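Local coordinates for protein dioxygenase (Pseudomonas brassicacearum, PDB 5V2D) that probably cleaves the central double bond of lignostilbene-type substrates with molecular oxygen, using an iron ion held by four histidines, at residues L390-P395 and F411-H416; P398-N403 and P429-C434; L423-F428 and D475-P480. All coordinates share one frame; numbering follows the deposited sequence.

Interaction 1. Residues L390-P395 and F411-H416; sequences LLAFDP and FNLLVH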
ATOM      1  N   LEU A 390      -4.699  11.797  -5.431  1.00 28.65           N
ATOM      2  CA  LEU A 390      -5.246  10.522  -5.814  1.00 29.16           C
ATOM      3  C   LEU A 390      -4.661  10.174  -7.161  1.00 28.89           C
ATOM      4  O   LEU A 390      -4.289  11.064  -7.941  1.00 28.75           O
ATOM      5  CB  LEU A 390      -6.784  10.656  -6.082  1.00 32.55           C
ATOM      6  CG  LEU A 390      -7.702  11.160  -4.980  1.00 35.03           C
ATOM      7  CD1 LEU A 390      -9.068  11.569  -5.489  1.00 40.68           C
ATOM      8  CD2 LEU A 390      -7.893  10.059  -3.980  1.00 35.71           C
ATOM      9  N   LEU A 391      -4.652   8.906  -7.493  1.00 25.41           N
ATOM     10  CA  LEU A 391      -4.428   8.456  -8.836  1.00 25.99           C
ATOM     11  C   LEU A 391      -5.782   8.061  -9.402  1.00 28.28           C
ATOM     12  O   LEU A 391      -6.659   7.518  -8.698  1.00 27.35           O
ATOM     13  CB  LEU A 391      -3.513   7.228  -8.884  1.00 26.55           C
ATOM     14  CG  LEU A 391      -2.125   7.402  -8.235  1.00 25.54           C
ATOM     15  CD1 LEU A 391      -1.243   6.194  -8.510  1.00 25.97           C
ATOM     16  CD2 LEU A 391      -1.468   8.652  -8.836  1.00 28.15           C
ATOM     17  N   ALA A 392      -5.962   8.263 -10.692  1.00 28.83           N
ATOM     18  CA  ALA A 392      -7.207   7.866 -11.344  1.00 29.68           C
ATOM     19  C   ALA A 392      -6.929   7.349 -12.741  1.00 31.60           C
ATOM     20  O   ALA A 392      -5.888   7.628 -13.346  1.00 29.30           O
ATOM     21  CB  ALA A 392      -8.146   9.052 -11.428  1.00 31.85           C
ATOM     22  N   PHE A 393      -7.878   6.574 -13.261  1.00 32.83           N
ATOM     23  CA  PHE A 393      -7.824   6.050 -14.619  1.00 35.88           C
ATOM     24  C   PHE A 393      -9.054   6.604 -15.368  1.00 38.50           C
ATOM     25  O   PHE A 393     -10.160   6.452 -14.907  1.00 41.47           O
ATOM     26  CB  PHE A 393      -7.902   4.550 -14.626  1.00 35.75           C
ATOM     27  CG  PHE A 393      -7.992   3.936 -16.003  1.00 41.50           C
ATOM     28  CD1 PHE A 393      -7.195   4.325 -17.007  1.00 38.99           C
ATOM     29  CD2 PHE A 393      -8.974   2.977 -16.264  1.00 47.37           C
ATOM     30  CE1 PHE A 393      -7.285   3.759 -18.272  1.00 41.93           C
ATOM     31  CE2 PHE A 393      -9.080   2.392 -17.532  1.00 46.92           C
ATOM     32  CZ  PHE A 393      -8.218   2.801 -18.541  1.00 46.37           C
ATOM     33  N   ASP A 394      -8.802   7.309 -16.452  1.00 35.73           N
ATOM     34  CA  ASP A 394      -9.810   7.811 -17.356  1.00 36.56           C
ATOM     35  C   ASP A 394      -9.681   7.041 -18.646  1.00 36.64           C
ATOM     36  O   ASP A 394      -8.732   7.245 -19.422  1.00 35.97           O
ATOM     37  CB  ASP A 394      -9.607   9.294 -17.590  1.00 37.49           C
ATOM     38  CG  ASP A 394     -10.657   9.918 -18.555  1.00 41.99           C
ATOM     39  OD1 ASP A 394     -10.511  11.139 -18.677  1.00 44.69           O
ATOM     40  OD2 ASP A 394     -11.496   9.175 -19.172  1.00 42.36           O
ATOM     41  N   PRO A 395     -10.615   6.090 -18.886  1.00 40.82           N
ATOM     42  CA  PRO A 395     -10.536   5.248 -20.091  1.00 45.52           C
ATOM     43  C   PRO A 395     -10.714   5.989 -21.407  1.00 44.34           C
ATOM     44  O   PRO A 395     -10.364   5.429 -22.442  1.00 42.61           O
ATOM     45  CB  PRO A 395     -11.658   4.215 -19.905  1.00 46.71           C
ATOM     46  CG  PRO A 395     -12.657   4.911 -19.013  1.00 50.28           C
ATOM     47  CD  PRO A 395     -11.835   5.794 -18.087  1.00 46.80           C
ATOM     48  N   PHE A 411      -2.907   3.882 -13.953  1.00 28.84           N
ATOM     49  CA  PHE A 411      -3.522   5.131 -13.559  1.00 28.69           C
ATOM     50  C   PHE A 411      -2.903   6.214 -14.429  1.00 29.62           C
ATOM     51  O   PHE A 411      -1.711   6.438 -14.358  1.00 26.84           O
ATOM     52  CB  PHE A 411      -3.360   5.437 -12.103  1.00 31.17           C
ATOM     53  CG  PHE A 411      -3.943   4.413 -11.206  1.00 31.98           C
ATOM     54  CD1 PHE A 411      -5.298   4.453 -10.908  1.00 33.80           C
ATOM     55  CD2 PHE A 411      -3.152   3.440 -10.617  1.00 30.11           C
ATOM     56  CE1 PHE A 411      -5.867   3.564 -10.000  1.00 34.99           C
ATOM     57  CE2 PHE A 411      -3.714   2.499  -9.779  1.00 32.01           C
ATOM     58  CZ  PHE A 411      -5.073   2.538  -9.447  1.00 32.12           C
ATOM     59  N   ASN A 412      -3.717   6.852 -15.281  1.00 28.63           N
ATOM     60  CA  ASN A 412      -3.189   7.835 -16.224  1.00 27.97           C
ATOM     61  C   ASN A 412      -3.443   9.249 -15.814  1.00 27.63           C
ATOM     62  O   ASN A 412      -3.162  10.137 -16.609  1.00 26.77           O
ATOM     63  CB  ASN A 412      -3.694   7.579 -17.671  1.00 30.54           C
ATOM     64  CG  ASN A 412      -5.206   7.578 -17.778  1.00 31.12           C
ATOM     65  OD1 ASN A 412      -5.912   7.804 -16.779  1.00 31.17           O
ATOM     66  ND2 ASN A 412      -5.719   7.282 -19.009  1.00 31.84           N
ATOM     67  N   LEU A 413      -3.915   9.490 -14.588  1.00 25.43           N
ATOM     68  CA  LEU A 413      -4.066  10.835 -14.041  1.00 27.48           C
ATOM     69  C   LEU A 413      -3.564  10.936 -12.617  1.00 25.96           C
ATOM     70  O   LEU A 413      -3.831  10.053 -11.789  1.00 25.46           O
ATOM     71  CB  LEU A 413      -5.530  11.202 -14.003  1.00 29.48           C
ATOM     72  CG  LEU A 413      -6.299  11.314 -15.340  1.00 31.50           C
ATOM     73  CD1 LEU A 413      -7.827  11.485 -15.067  1.00 35.16           C
ATOM     74  CD2 LEU A 413      -5.708  12.427 -16.203  1.00 33.17           C
ATOM     75  N   LEU A 414      -2.857  12.022 -12.313  1.00 26.30           N
ATOM     76  CA  LEU A 414      -2.433  12.346 -10.977  1.00 26.43           C
ATOM     77  C   LEU A 414      -3.290  13.531 -10.571  1.00 28.31           C
ATOM     78  O   LEU A 414      -3.209  14.595 -11.221  1.00 25.40           O
ATOM     79  CB  LEU A 414      -1.000  12.738 -11.048  1.00 27.72           C
ATOM     80  CG  LEU A 414      -0.106  12.768  -9.860  1.00 31.30           C
ATOM     81  CD1 LEU A 414       1.099  13.669  -9.949  1.00 32.00           C
ATOM     82  CD2 LEU A 414      -0.630  12.400  -8.464  1.00 32.58           C
ATOM     83  N   VAL A 415      -4.050  13.397  -9.482  1.00 28.58           N
ATOM     84  CA  VAL A 415      -5.168  14.308  -9.181  1.00 32.10           C
ATOM     85  C   VAL A 415      -5.056  14.974  -7.809  1.00 30.06           C
ATOM     86  O   VAL A 415      -4.706  14.362  -6.821  1.00 26.22           O
ATOM     87  CB  VAL A 415      -6.488  13.510  -9.255  1.00 33.35           C
ATOM     88  CG1 VAL A 415      -7.712  14.367  -8.997  1.00 34.49           C
ATOM     89  CG2 VAL A 415      -6.635  12.751 -10.545  1.00 33.13           C
ATOM     90  N   HIS A 416      -5.386  16.253  -7.749  1.00 31.53           N
ATOM     91  CA  HIS A 416      -5.616  16.983  -6.465  1.00 33.66           C
ATOM     92  C   HIS A 416      -7.137  17.204  -6.384  1.00 34.37           C
ATOM     93  O   HIS A 416      -7.688  17.896  -7.215  1.00 32.73           O
ATOM     94  CB  HIS A 416      -4.885  18.343  -6.452  1.00 38.32           C
ATOM     95  CG  HIS A 416      -5.125  19.179  -5.238  1.00 41.12           C
ATOM     96  ND1 HIS A 416      -4.487  20.392  -5.062  1.00 52.23           N
ATOM     97  CD2 HIS A 416      -5.834  18.977  -4.115  1.00 39.73           C
ATOM     98  CE1 HIS A 416      -4.859  20.934  -3.914  1.00 54.47           C
ATOM     99  NE2 HIS A 416      -5.728  20.114  -3.338  1.00 48.75           N
TER
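Phe411 lays its ring beside Leu391: CB of Leu391 lies 3.7 Å from CG of Phe411, the two side chains crossing at about a right angle, while the ring edge meets the backbone of Ala392. Asn412 follows with an amide that grips the chain beyond the strand end. Its OD1 takes the backbone N of Asp394 on a lone pair (3.0 Å, N-H...O 171°), and its ND2 gives an almost straight bond to Asp394 O (3.0 Å), which it reaches from above that carbonyl plane. CG wedged between backbone N and carbonyl carbon (chi1 57°) brings the amide there, tilted against the Phe393 ring. With an alanine here, both the N and the O of Asp394 would probably lose these mates, leaving the chain past the strand end freer to move. Together Asn412 and Leu413 sit opposite the single residue Ala392, making a classic beta bulge; beyond it the strands pair regularly. Leu413 exchanges two backbone bonds with Ala392 and sets CD1 3.8 Å from CB of Asp394. Leu414 turns to the same side as Leu391, CD2 to CD2 at 3.9 Å. Val415 bonds Leu390 both ways and rests CG2 4.1 Å from Ala392 CB. Strands 387-392 and 413-418 are the inner pair of a four-stranded antiparallel sheet, one blade of the beta-propeller of this family, with strands 371-375 and 424-427 outside them and strand 433-442 against Leu391 and Leu414.

Interaction 2. Residues P398-N403 and P429-C434; sequences PYNPAN and PGDSGC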
ATOM      1  N   PRO A 398      -6.459   9.269 -24.615  1.00 37.75           N
ATOM      2  CA  PRO A 398      -5.693   8.497 -25.558  1.00 39.97           C
ATOM      3  C   PRO A 398      -4.711   7.488 -24.863  1.00 40.04           C
ATOM      4  O   PRO A 398      -4.165   7.785 -23.783  1.00 38.40           O
ATOM      5  CB  PRO A 398      -4.892   9.556 -26.345  1.00 42.00           C
ATOM      6  CG  PRO A 398      -5.251  10.911 -25.780  1.00 42.27           C
ATOM      7  CD  PRO A 398      -6.240  10.748 -24.682  1.00 41.40           C
ATOM      8  N   TYR A 399      -4.491   6.360 -25.514  1.00 38.94           N
ATOM      9  CA  TYR A 399      -3.637   5.276 -25.017  1.00 39.01           C
ATOM     10  C   TYR A 399      -2.827   4.731 -26.177  1.00 41.08           C
ATOM     11  O   TYR A 399      -3.352   4.137 -27.107  1.00 42.38           O
ATOM     12  CB  TYR A 399      -4.525   4.186 -24.434  1.00 41.47           C
ATOM     13  CG  TYR A 399      -3.754   3.012 -23.827  1.00 38.41           C
ATOM     14  CD1 TYR A 399      -3.425   1.915 -24.581  1.00 40.07           C
ATOM     15  CD2 TYR A 399      -3.391   3.020 -22.494  1.00 40.03           C
ATOM     16  CE1 TYR A 399      -2.707   0.855 -24.050  1.00 40.63           C
ATOM     17  CE2 TYR A 399      -2.682   1.943 -21.899  1.00 38.89           C
ATOM     18  CZ  TYR A 399      -2.320   0.875 -22.670  1.00 39.67           C
ATOM     19  OH  TYR A 399      -1.623  -0.209 -22.155  1.00 34.32           O
ATOM     20  N   ASN A 400      -1.537   4.976 -26.149  1.00 41.38           N
ATOM     21  CA  ASN A 400      -0.635   4.536 -27.213  1.00 42.83           C
ATOM     22  C   ASN A 400      -0.658   3.007 -27.298  1.00 44.81           C
ATOM     23  O   ASN A 400      -0.383   2.338 -26.308  1.00 41.22           O
ATOM     24  CB  ASN A 400       0.762   5.062 -26.903  1.00 43.36           C
ATOM     25  CG  ASN A 400       1.788   4.719 -27.954  1.00 46.66           C
ATOM     26  OD1 ASN A 400       1.521   3.979 -28.912  1.00 50.41           O
ATOM     27  ND2 ASN A 400       2.974   5.222 -27.762  1.00 46.10           N
ATOM     28  N   PRO A 401      -1.010   2.433 -28.471  1.00 52.54           N
ATOM     29  CA  PRO A 401      -1.049   0.943 -28.513  1.00 50.22           C
ATOM     30  C   PRO A 401       0.350   0.265 -28.318  1.00 45.02           C
ATOM     31  O   PRO A 401       0.400  -0.887 -27.868  1.00 43.33           O
ATOM     32  CB  PRO A 401      -1.682   0.628 -29.881  1.00 53.21           C
ATOM     33  CG  PRO A 401      -2.162   1.951 -30.420  1.00 55.92           C
ATOM     34  CD  PRO A 401      -1.309   3.013 -29.801  1.00 54.22           C
ATOM     35  N   ALA A 402       1.445   0.988 -28.549  1.00 43.50           N
ATOM     36  CA  ALA A 402       2.790   0.476 -28.170  1.00 43.36           C
ATOM     37  C   ALA A 402       3.009   0.321 -26.645  1.00 42.31           C
ATOM     38  O   ALA A 402       4.065  -0.164 -26.222  1.00 41.37           O
ATOM     39  CB  ALA A 402       3.895   1.382 -28.730  1.00 45.12           C
ATOM     40  N   ASN A 403       2.039   0.747 -25.852  1.00 39.05           N
ATOM     41  CA  ASN A 403       2.061   0.469 -24.429  1.00 40.59           C
ATOM     42  C   ASN A 403       1.841  -1.006 -24.145  1.00 42.96           C
ATOM     43  O   ASN A 403       2.179  -1.442 -23.059  1.00 41.85           O
ATOM     44  CB  ASN A 403       0.971   1.243 -23.659  1.00 37.54           C
ATOM     45  CG  ASN A 403       1.142   2.761 -23.720  1.00 35.14           C
ATOM     46  OD1 ASN A 403       2.210   3.268 -24.134  1.00 34.35           O
ATOM     47  ND2 ASN A 403       0.090   3.488 -23.315  1.00 35.22           N
ATOM     48  N   PRO A 429      -0.238  12.678 -18.316  1.00 29.54           N
ATOM     49  CA  PRO A 429       1.155  12.736 -18.779  1.00 30.11           C
ATOM     50  C   PRO A 429       1.365  12.414 -20.246  1.00 31.82           C
ATOM     51  O   PRO A 429       2.472  12.161 -20.662  1.00 35.01           O
ATOM     52  CB  PRO A 429       1.830  11.647 -17.924  1.00 29.10           C
ATOM     53  CG  PRO A 429       0.797  10.607 -17.804  1.00 29.28           C
ATOM     54  CD  PRO A 429      -0.505  11.407 -17.614  1.00 29.76           C
ATOM     55  N   GLY A 430       0.307  12.312 -21.025  1.00 32.47           N
ATOM     56  CA  GLY A 430       0.416  11.852 -22.391  1.00 33.62           C
ATOM     57  C   GLY A 430      -0.094  10.426 -22.476  1.00 33.49           C
ATOM     58  O   GLY A 430      -0.350   9.735 -21.469  1.00 33.39           O
ATOM     59  N   ASP A 431      -0.161   9.929 -23.708  1.00 35.08           N
ATOM     60  CA  ASP A 431      -0.746   8.636 -23.964  1.00 34.29           C
ATOM     61  C   ASP A 431       0.175   7.417 -23.619  1.00 34.73           C
ATOM     62  O   ASP A 431      -0.221   6.289 -23.832  1.00 35.70           O
ATOM     63  CB  ASP A 431      -1.219   8.573 -25.452  1.00 39.53           C
ATOM     64  CG  ASP A 431      -0.110   8.584 -26.499  1.00 39.35           C
ATOM     65  OD1 ASP A 431       1.084   8.574 -26.174  1.00 44.27           O
ATOM     66  OD2 ASP A 431      -0.456   8.563 -27.707  1.00 47.73           O
ATOM     67  N   SER A 432       1.371   7.653 -23.118  1.00 33.81           N
ATOM     68  CA  SER A 432       2.287   6.549 -22.802  1.00 36.90           C
ATOM     69  C   SER A 432       2.823   6.582 -21.416  1.00 34.96           C
ATOM     70  O   SER A 432       3.885   6.088 -21.201  1.00 35.41           O
ATOM     71  CB  SER A 432       3.492   6.550 -23.745  1.00 40.85           C
ATOM     72  OG  SER A 432       3.060   6.836 -25.038  1.00 47.34           O
ATOM     73  N   GLY A 433       2.032   7.114 -20.515  1.00 32.57           N
ATOM     74  CA  GLY A 433       2.413   7.373 -19.157  1.00 32.30           C
ATOM     75  C   GLY A 433       1.384   6.910 -18.151  1.00 30.00           C
ATOM     76  O   GLY A 433       0.206   7.015 -18.362  1.00 26.96           O
ATOM     77  N   CYS A 434       1.868   6.399 -17.010  1.00 27.72           N
ATOM     78  CA  CYS A 434       1.034   6.178 -15.869  1.00 27.68           C
ATOM     79  C   CYS A 434       1.853   6.269 -14.597  1.00 24.83           C
ATOM     80  O   CYS A 434       3.082   6.380 -14.633  1.00 24.01           O
ATOM     81  CB  CYS A 434       0.352   4.806 -15.978  1.00 29.06           C
ATOM     82  SG  CYS A 434       1.511   3.407 -16.033  1.00 29.25           S
TER
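Asn400 reaches across to Asp431 and Ser432 with both its backbone and its side chain. Its N-H points almost straight at Asp431 O (3.0 Å, 172°). From there the side chain runs outward: Asn400 CB packs against both residues, 3.5 Å from Ser432 OG and 3.6 Å from Asp431 OD1. CG lies anti to the backbone N (chi1 -178°) and carries the amide past the carboxylate of Asp431, their planes 36° apart. At the tip the two branches part. Asn400 ND2 gives a bond to Ser432 OG at 3.2 Å, with the hydroxyl lying in the amide plane; that hydroxyl in turn donates to Asp431 OD1, meeting it from above the carboxylate plane. OD1 of Asn400 turns back on its own chain and accepts from Ala402 N, which makes an Asx turn leading into the short 3-10 segment 401-403. This turn belongs to the long connection between strands 387-392 and 413-418, and it docks on the lead-in to strand 433-442. Asn403, at the end of the 3-10 segment, brings its ND2 to Asp431 O at 2.9 Å, in the carbonyl plane, and thus that oxygen is held by two donors. The same ND2 lies over the centre of the Tyr399 ring, whose hydroxyl is bonded to Gly404 O. Ahead of this network, Pro398 rests its CB 3.9 Å from CB of Asp431 at the protein surface.

Interaction 3. Residues L423-F428 and D475-P480; sequences LSDAWF and DMASGP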
ATOM      1  N   LEU A 423     -14.152  20.007  -6.605  1.00 36.60           N
ATOM      2  CA  LEU A 423     -13.459  20.066  -7.895  1.00 37.70           C
ATOM      3  C   LEU A 423     -12.059  19.346  -7.851  1.00 34.67           C
ATOM      4  O   LEU A 423     -11.385  19.383  -6.819  1.00 33.67           O
ATOM      5  CB  LEU A 423     -13.188  21.505  -8.309  1.00 38.95           C
ATOM      6  CG  LEU A 423     -14.485  22.370  -8.486  1.00 48.33           C
ATOM      7  CD1 LEU A 423     -14.001  23.797  -8.840  1.00 46.20           C
ATOM      8  CD2 LEU A 423     -15.554  21.816  -9.474  1.00 47.89           C
ATOM      9  N   SER A 424     -11.684  18.788  -8.985  1.00 35.19           N
ATOM     10  CA  SER A 424     -10.406  18.117  -9.224  1.00 39.11           C
ATOM     11  C   SER A 424      -9.469  18.836 -10.193  1.00 42.84           C
ATOM     12  O   SER A 424      -9.923  19.417 -11.125  1.00 49.09           O
ATOM     13  CB  SER A 424     -10.690  16.677  -9.697  1.00 39.61           C
ATOM     14  OG  SER A 424     -11.421  15.969  -8.673  1.00 35.65           O
ATOM     15  N   ASP A 425      -8.181  18.869  -9.927  1.00 42.86           N
ATOM     16  CA  ASP A 425      -7.134  19.512 -10.753  1.00 44.38           C
ATOM     17  C   ASP A 425      -6.190  18.310 -11.087  1.00 43.07           C
ATOM     18  O   ASP A 425      -5.591  17.753 -10.157  1.00 38.66           O
ATOM     19  CB  ASP A 425      -6.414  20.523  -9.830  1.00 42.08           C
ATOM     20  CG  ASP A 425      -5.176  21.286 -10.524  1.00 48.04           C
ATOM     21  OD1 ASP A 425      -5.082  21.239 -11.809  1.00 53.70           O
ATOM     22  OD2 ASP A 425      -4.255  22.023  -9.821  1.00 46.52           O
ATOM     23  N   ALA A 426      -6.100  17.903 -12.348  1.00 35.37           N
ATOM     24  CA  ALA A 426      -5.382  16.676 -12.710  1.00 34.29           C
ATOM     25  C   ALA A 426      -4.302  16.897 -13.737  1.00 34.59           C
ATOM     26  O   ALA A 426      -4.442  17.760 -14.620  1.00 31.91           O
ATOM     27  CB  ALA A 426      -6.358  15.631 -13.241  1.00 34.35           C
ATOM     28  N   TRP A 427      -3.209  16.119 -13.654  1.00 31.61           N
ATOM     29  CA  TRP A 427      -2.224  16.099 -14.727  1.00 30.48           C
ATOM     30  C   TRP A 427      -2.333  14.790 -15.502  1.00 30.67           C
ATOM     31  O   TRP A 427      -2.271  13.679 -14.908  1.00 28.03           O
ATOM     32  CB  TRP A 427      -0.793  16.336 -14.193  1.00 30.26           C
ATOM     33  CG  TRP A 427       0.176  16.389 -15.325  1.00 33.08           C
ATOM     34  CD1 TRP A 427       0.096  17.212 -16.394  1.00 35.11           C
ATOM     35  CD2 TRP A 427       1.339  15.577 -15.547  1.00 32.10           C
ATOM     36  NE1 TRP A 427       1.135  16.993 -17.248  1.00 33.63           N
ATOM     37  CE2 TRP A 427       1.906  15.994 -16.761  1.00 34.96           C
ATOM     38  CE3 TRP A 427       1.991  14.591 -14.814  1.00 31.44           C
ATOM     39  CZ2 TRP A 427       3.066  15.428 -17.284  1.00 34.18           C
ATOM     40  CZ3 TRP A 427       3.136  14.047 -15.328  1.00 29.99           C
ATOM     41  CH2 TRP A 427       3.658  14.433 -16.528  1.00 33.67           C
ATOM     42  N   PHE A 428      -2.449  14.900 -16.820  1.00 30.26           N
ATOM     43  CA  PHE A 428      -2.364  13.751 -17.739  1.00 30.72           C
ATOM     44  C   PHE A 428      -0.995  13.770 -18.394  1.00 33.16           C
ATOM     45  O   PHE A 428      -0.591  14.816 -18.963  1.00 30.93           O
ATOM     46  CB  PHE A 428      -3.454  13.900 -18.860  1.00 31.59           C
ATOM     47  CG  PHE A 428      -3.384  12.828 -19.939  1.00 32.87           C
ATOM     48  CD1 PHE A 428      -3.594  11.486 -19.609  1.00 31.32           C
ATOM     49  CD2 PHE A 428      -3.143  13.154 -21.277  1.00 34.34           C
ATOM     50  CE1 PHE A 428      -3.601  10.494 -20.574  1.00 33.08           C
ATOM     51  CE2 PHE A 428      -3.126  12.170 -22.267  1.00 35.70           C
ATOM     52  CZ  PHE A 428      -3.348  10.809 -21.905  1.00 35.22           C
ATOM     53  N   ASP A 475      -0.758  24.178  -9.073  1.00 37.42           N
ATOM     54  CA  ASP A 475      -1.152  24.023 -10.445  1.00 39.05           C
ATOM     55  C   ASP A 475      -0.767  22.666 -11.011  1.00 36.77           C
ATOM     56  O   ASP A 475       0.281  22.559 -11.692  1.00 34.51           O
ATOM     57  CB  ASP A 475      -0.467  25.168 -11.246  1.00 39.13           C
ATOM     58  CG  ASP A 475      -0.849  25.174 -12.722  1.00 46.31           C
ATOM     59  OD1 ASP A 475      -1.706  24.348 -13.183  1.00 48.42           O
ATOM     60  OD2 ASP A 475      -0.196  26.005 -13.385  1.00 53.03           O
ATOM     61  N   MET A 476      -1.585  21.646 -10.775  1.00 33.66           N
ATOM     62  CA  MET A 476      -1.262  20.324 -11.207  1.00 33.26           C
ATOM     63  C   MET A 476      -1.384  20.190 -12.702  1.00 34.66           C
ATOM     64  O   MET A 476      -0.569  19.532 -13.342  1.00 31.82           O
ATOM     65  CB  MET A 476      -2.218  19.295 -10.578  1.00 38.99           C
ATOM     66  CG  MET A 476      -2.216  19.349  -9.012  1.00 38.29           C
ATOM     67  SD  MET A 476      -0.764  18.514  -8.405  1.00 37.20           S
ATOM     68  CE  MET A 476      -1.211  16.765  -8.818  1.00 40.85           C
ATOM     69  N   ALA A 477      -2.368  20.856 -13.320  1.00 32.89           N
ATOM     70  CA  ALA A 477      -2.612  20.640 -14.756  1.00 32.43           C
ATOM     71  C   ALA A 477      -1.450  21.098 -15.614  1.00 32.39           C
ATOM     72  O   ALA A 477      -1.257  20.633 -16.731  1.00 31.81           O
ATOM     73  CB  ALA A 477      -3.936  21.324 -15.192  1.00 33.82           C
ATOM     74  N   SER A 478      -0.665  22.022 -15.100  1.00 33.85           N
ATOM     75  CA  SER A 478       0.513  22.454 -15.789  1.00 36.86           C
ATOM     76  C   SER A 478       1.665  21.392 -15.846  1.00 36.84           C
ATOM     77  O   SER A 478       2.645  21.553 -16.567  1.00 34.40           O
ATOM     78  CB  SER A 478       0.970  23.711 -15.096  1.00 42.30           C
ATOM     79  OG  SER A 478       2.204  24.010 -15.543  1.00 50.45           O
ATOM     80  N   GLY A 479       1.556  20.325 -15.079  1.00 32.71           N
ATOM     81  CA  GLY A 479       2.570  19.280 -15.127  1.00 31.92           C
ATOM     82  C   GLY A 479       3.818  19.570 -14.332  1.00 30.34           C
ATOM     83  O   GLY A 479       3.858  20.513 -13.513  1.00 28.92           O
ATOM     84  N   PRO A 480       4.822  18.684 -14.484  1.00 29.76           N
ATOM     85  CA  PRO A 480       5.962  18.686 -13.622  1.00 30.53           C
ATOM     86  C   PRO A 480       6.744  20.017 -13.651  1.00 31.11           C
ATOM     87  O   PRO A 480       6.895  20.571 -14.724  1.00 31.34           O
ATOM     88  CB  PRO A 480       6.840  17.618 -14.223  1.00 30.91           C
ATOM     89  CG  PRO A 480       5.882  16.657 -14.859  1.00 32.11           C
ATOM     90  CD  PRO A 480       4.732  17.477 -15.317  1.00 29.84           C
TER
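Asp425 spreads its carboxylate over the start of the turn at Met476. Asp425 OD2 receives Met476 N at 2.9 Å and 165°, the N-H coming from above the carboxylate plane, while OD1 of Asp425 has a weak bond from Ala477 N at 3.1 Å. CG standing anti to the backbone N (chi1 177°) carries the group out to these amides, and the CB and CG of Met476 lie against it. Asp475 is another acid nearby, and this proximity of like charges may be eased by the backbone N-H groups that each carboxylate accepts. Ala426 takes part through its backbone, its O meeting CA of Ala477 at 3.4 Å in a CA-H...O contact. The partner is a type I beta turn from Met476 to Gly479 within the loop between strands 465-472 and 482-486; Asp475 OD1 accepts from Ser478 N in an Asx motif, so the turn is braced from within as well. It packs against strand 424-427, an outermost strand of the neighbouring propeller blade. Trp427 then lays one indole face along the exit of the turn. CA of Gly479 sits 3.5 Å from the centroid of the five-membered ring of Trp427, and CD of Pro480 3.4 Å from that of its six-membered ring, both CH-pi contacts close to the ring normals. Leu471, on strand 465-472, touches both Trp427 and Pro480.

Overall arrangement
The three contacts lie on one side of the chain, where two adjacent sheets meet. Interactions 1 and 3 are about 10 Å apart between centres and share a sheet: strands 413-418 and 424-427 are neighbours in it, joined by backbone bonds such as Trp427 N to Leu414 O. Interaction 1 closes before interaction 3 opens, while interaction 2 alternates with both; its centre is about 13 Å from that of interaction 1 and 17 Å from that of interaction 3. Interaction 3 ties this sheet to the loop between strands 465-472 and 482-486 of the next. Interactions 2 and 3 thus join this blade to the next on both sides of the crossing from strand 424-427 to strand 433-442.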